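Local coordinates for porin (Rhodobacter blasticus, PDB 3PRN), which forms trimeric outer-membrane channels through which small hydrophilic solutes, up to about 0.6 kDa, diffuse passively, at residues A[89-94]-A[176-182]. The protein carries 1 engineered substitution. Numbering follows the deposited sequence.
Sequences FDSVAL and SLAAAYT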
ATOM      1  N   PHE A  89       7.681   9.911  25.871  1.00 21.63           N
ATOM      2  CA  PHE A  89       7.071  11.239  26.041  1.00 22.86           C
ATOM      3  C   PHE A  89       5.754  11.339  25.269  1.00 22.75           C
ATOM      4  O   PHE A  89       4.855  12.109  25.638  1.00 23.10           O
ATOM      5  CB  PHE A  89       8.074  12.290  25.538  1.00 24.26           C
ATOM      6  CG  PHE A  89       7.833  13.694  26.040  1.00 25.97           C
ATOM      7  CD1 PHE A  89       8.267  14.046  27.336  1.00 27.00           C
ATOM      8  CD2 PHE A  89       7.210  14.642  25.260  1.00 25.78           C
ATOM      9  CE1 PHE A  89       8.061  15.357  27.811  1.00 28.20           C
ATOM     10  CE2 PHE A  89       6.970  15.947  25.725  1.00 26.82           C
ATOM     11  CZ  PHE A  89       7.409  16.283  27.010  1.00 27.27           C
ATOM     12  N   ASP A  90       5.642  10.553  24.194  1.00 22.92           N
ATOM     13  CA  ASP A  90       4.434  10.589  23.379  1.00 22.12           C
ATOM     14  C   ASP A  90       3.403   9.616  23.919  1.00 22.88           C
ATOM     15  O   ASP A  90       2.238   9.794  23.569  1.00 21.32           O
ATOM     16  CB  ASP A  90       4.789  10.275  21.913  1.00 24.32           C
ATOM     17  CG  ASP A  90       3.643  10.532  20.910  1.00 24.13           C
ATOM     18  OD1 ASP A  90       3.147  11.644  20.800  1.00 20.88           O
ATOM     19  OD2 ASP A  90       3.237   9.589  20.192  1.00 26.43           O
ATOM     20  N   SER A  91       3.785   8.617  24.726  1.00 21.64           N
ATOM     21  CA  SER A  91       2.761   7.657  25.141  1.00 23.58           C
ATOM     22  C   SER A  91       2.163   7.843  26.527  1.00 23.73           C
ATOM     23  O   SER A  91       1.116   7.259  26.772  1.00 23.92           O
ATOM     24  CB  SER A  91       3.427   6.247  25.132  1.00 24.28           C
ATOM     25  OG  SER A  91       3.883   5.992  23.798  1.00 25.69           O
ATOM     26  N   VAL A  92       2.764   8.611  27.427  1.00 23.84           N
ATOM     27  CA  VAL A  92       2.235   8.801  28.752  1.00 23.91           C
ATOM     28  C   VAL A  92       0.817   9.377  28.703  1.00 23.86           C
ATOM     29  O   VAL A  92       0.439  10.068  27.748  1.00 23.54           O
ATOM     30  CB  VAL A  92       2.881   9.916  29.623  1.00 26.91           C
ATOM     31  CG1 VAL A  92       3.823   9.367  30.696  1.00 27.59           C
ATOM     32  CG2 VAL A  92       3.712  10.907  28.805  1.00 25.03           C
ATOM     33  N   ALA A  93       0.066   9.114  29.755  1.00 23.55           N
ATOM     34  CA  ALA A  93      -1.296   9.648  29.888  1.00 23.19           C
ATOM     35  C   ALA A  93      -1.217  11.175  30.224  1.00 24.02           C
ATOM     36  O   ALA A  93      -0.163  11.690  30.599  1.00 22.77           O
ATOM     37  CB  ALA A  93      -2.039   8.924  31.014  1.00 22.19           C
ATOM     38  N   LEU A  94      -2.360  11.824  30.002  1.00 22.62           N
ATOM     39  CA  LEU A  94      -2.650  13.178  30.354  1.00 23.58           C
ATOM     40  C   LEU A  94      -2.050  14.245  29.455  1.00 23.25           C
ATOM     41  O   LEU A  94      -2.682  15.314  29.299  1.00 23.26           O
ATOM     42  CB  LEU A  94      -2.232  13.463  31.829  1.00 23.35           C
ATOM     43  CG  LEU A  94      -2.860  12.538  32.908  1.00 25.25           C
ATOM     44  CD1 LEU A  94      -2.360  12.968  34.298  1.00 25.31           C
ATOM     45  CD2 LEU A  94      -4.384  12.553  32.829  1.00 25.31           C
ATOM     46  N   SER A 176      -5.423  11.299  38.680  1.00 42.79           N
ATOM     47  CA  SER A 176      -4.409  10.730  37.821  1.00 39.65           C
ATOM     48  C   SER A 176      -3.176  11.646  37.860  1.00 38.03           C
ATOM     49  O   SER A 176      -3.308  12.853  37.895  1.00 37.12           O
ATOM     50  CB  SER A 176      -4.793  10.557  36.352  1.00 40.54           C
ATOM     51  OG  SER A 176      -6.112  10.134  36.161  1.00 40.58           O
ATOM     52  N   LEU A 177      -2.038  10.984  37.877  1.00 36.49           N
ATOM     53  CA  LEU A 177      -0.756  11.635  37.874  1.00 34.56           C
ATOM     54  C   LEU A 177       0.112  11.037  36.742  1.00 34.06           C
ATOM     55  O   LEU A 177       0.006   9.867  36.478  1.00 32.68           O
ATOM     56  CB  LEU A 177      -0.003  11.390  39.169  1.00 36.46           C
ATOM     57  CG  LEU A 177      -0.735  11.872  40.442  1.00 39.00           C
ATOM     58  CD1 LEU A 177      -0.001  11.244  41.629  1.00 40.26           C
ATOM     59  CD2 LEU A 177      -0.724  13.382  40.543  1.00 39.50           C
ATOM     60  N   ALA A 178       0.984  11.870  36.174  1.00 32.32           N
ATOM     61  CA  ALA A 178       1.825  11.388  35.078  1.00 31.50           C
ATOM     62  C   ALA A 178       3.083  12.248  35.041  1.00 30.37           C
ATOM     63  O   ALA A 178       3.035  13.424  35.385  1.00 30.02           O
ATOM     64  CB  ALA A 178       1.063  11.489  33.754  1.00 29.38           C
ATOM     65  N   ALA A 179       4.177  11.659  34.629  1.00 30.10           N
ATOM     66  CA  ALA A 179       5.429  12.419  34.532  1.00 30.06           C
ATOM     67  C   ALA A 179       6.263  11.755  33.432  1.00 29.88           C
ATOM     68  O   ALA A 179       6.138  10.526  33.201  1.00 29.82           O
ATOM     69  CB  ALA A 179       6.125  12.345  35.888  1.00 29.24           C
ATOM     70  N   ALA A 180       7.105  12.537  32.817  1.00 29.48           N
ATOM     71  CA  ALA A 180       7.955  12.038  31.747  1.00 29.47           C
ATOM     72  C   ALA A 180       9.206  12.901  31.673  1.00 29.87           C
ATOM     73  O   ALA A 180       9.123  14.107  31.910  1.00 30.23           O
ATOM     74  CB  ALA A 180       7.216  12.097  30.419  1.00 27.69           C
ATOM     75  N   TYR A 181      10.292  12.299  31.220  1.00 29.73           N
ATOM     76  CA  TYR A 181      11.551  13.001  31.047  1.00 29.97           C
ATOM     77  C   TYR A 181      12.273  12.374  29.860  1.00 29.23           C
ATOM     78  O   TYR A 181      12.314  11.128  29.812  1.00 29.94           O
ATOM     79  CB  TYR A 181      12.401  12.815  32.345  1.00 31.30           C
ATOM     80  CG  TYR A 181      13.737  13.513  32.230  1.00 35.27           C
ATOM     81  CD1 TYR A 181      13.798  14.897  32.368  1.00 38.78           C
ATOM     82  CD2 TYR A 181      14.904  12.831  31.999  1.00 37.64           C
ATOM     83  CE1 TYR A 181      15.008  15.585  32.283  1.00 40.61           C
ATOM     84  CE2 TYR A 181      16.122  13.495  31.947  1.00 40.54           C
ATOM     85  CZ  TYR A 181      16.160  14.865  32.047  1.00 42.01           C
ATOM     86  OH  TYR A 181      17.368  15.548  31.966  1.00 44.94           O
ATOM     87  N   THR A 182      12.833  13.121  28.983  1.00 27.95           N
ATOM     88  CA  THR A 182      13.531  12.662  27.810  1.00 27.79           C
ATOM     89  C   THR A 182      14.801  13.455  27.586  1.00 27.69           C
ATOM     90  O   THR A 182      14.710  14.689  27.534  1.00 28.18           O
ATOM     91  CB  THR A 182      12.627  12.854  26.534  1.00 25.10           C
ATOM     92  OG1 THR A 182      11.480  12.020  26.744  1.00 25.41           O
ATOM     93  CG2 THR A 182      13.356  12.422  25.278  1.00 22.73           C
TER
HETATM   94  O   HOH W   1      10.515  10.081  25.013  1.00 24.95           O
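Segment 89-94 belongs to the long connection between barrel strands 78-83 and 131-138. Here it lies against the inner wall of the barrel, on strand 175-183. This placement is characteristic of the porin loop that folds into the channel and narrows it.

F89 sits in the short helix 88-91. Its ring meets the wall obliquely, with CD1 3.8 Å from CB of A180. Its CB lies 3.6 Å from OG1 of T182. F114 packs edge-to-face on the same ring. One water joins backbone and wall: it accepts from N of F89 at 3.0 Å and hydrogen-bonds to OG1 of T182 at 2.8 Å.

D90 and S91 do not touch the strand. Each is tied within the loop, D90 to Y96 and S91 to T87.

V92 leaves the helical conformation and points back to the wall. Its CG2 is 4.0 Å from CB of A180, and its CG1 is 3.6 Å from O of A179. At A93 the carbonyl O approaches CB of A178 at 3.4 Å. L94 closes the segment: its CD1 lies 3.8 Å from CB of A178 and 3.7 Å from O of S176.

The strand alternates. S176, A178, A180 and T182 face the loop, while L177, A179 and Y181 point away. The small side chains of A178 and A180 leave room for the loop backbone, with CA atoms of F89 and A180 5.8 Å apart.

No direct hydrogen bond links the two segments. Between them the contact is van der Waals packing plus one bridging water. Direct hydrogen bonds from this part of the loop reach other strands of the wall: the A93 amide bonds to D169 on the adjacent strand 163-171, and the L94 carbonyl to N211 on strand 206-214.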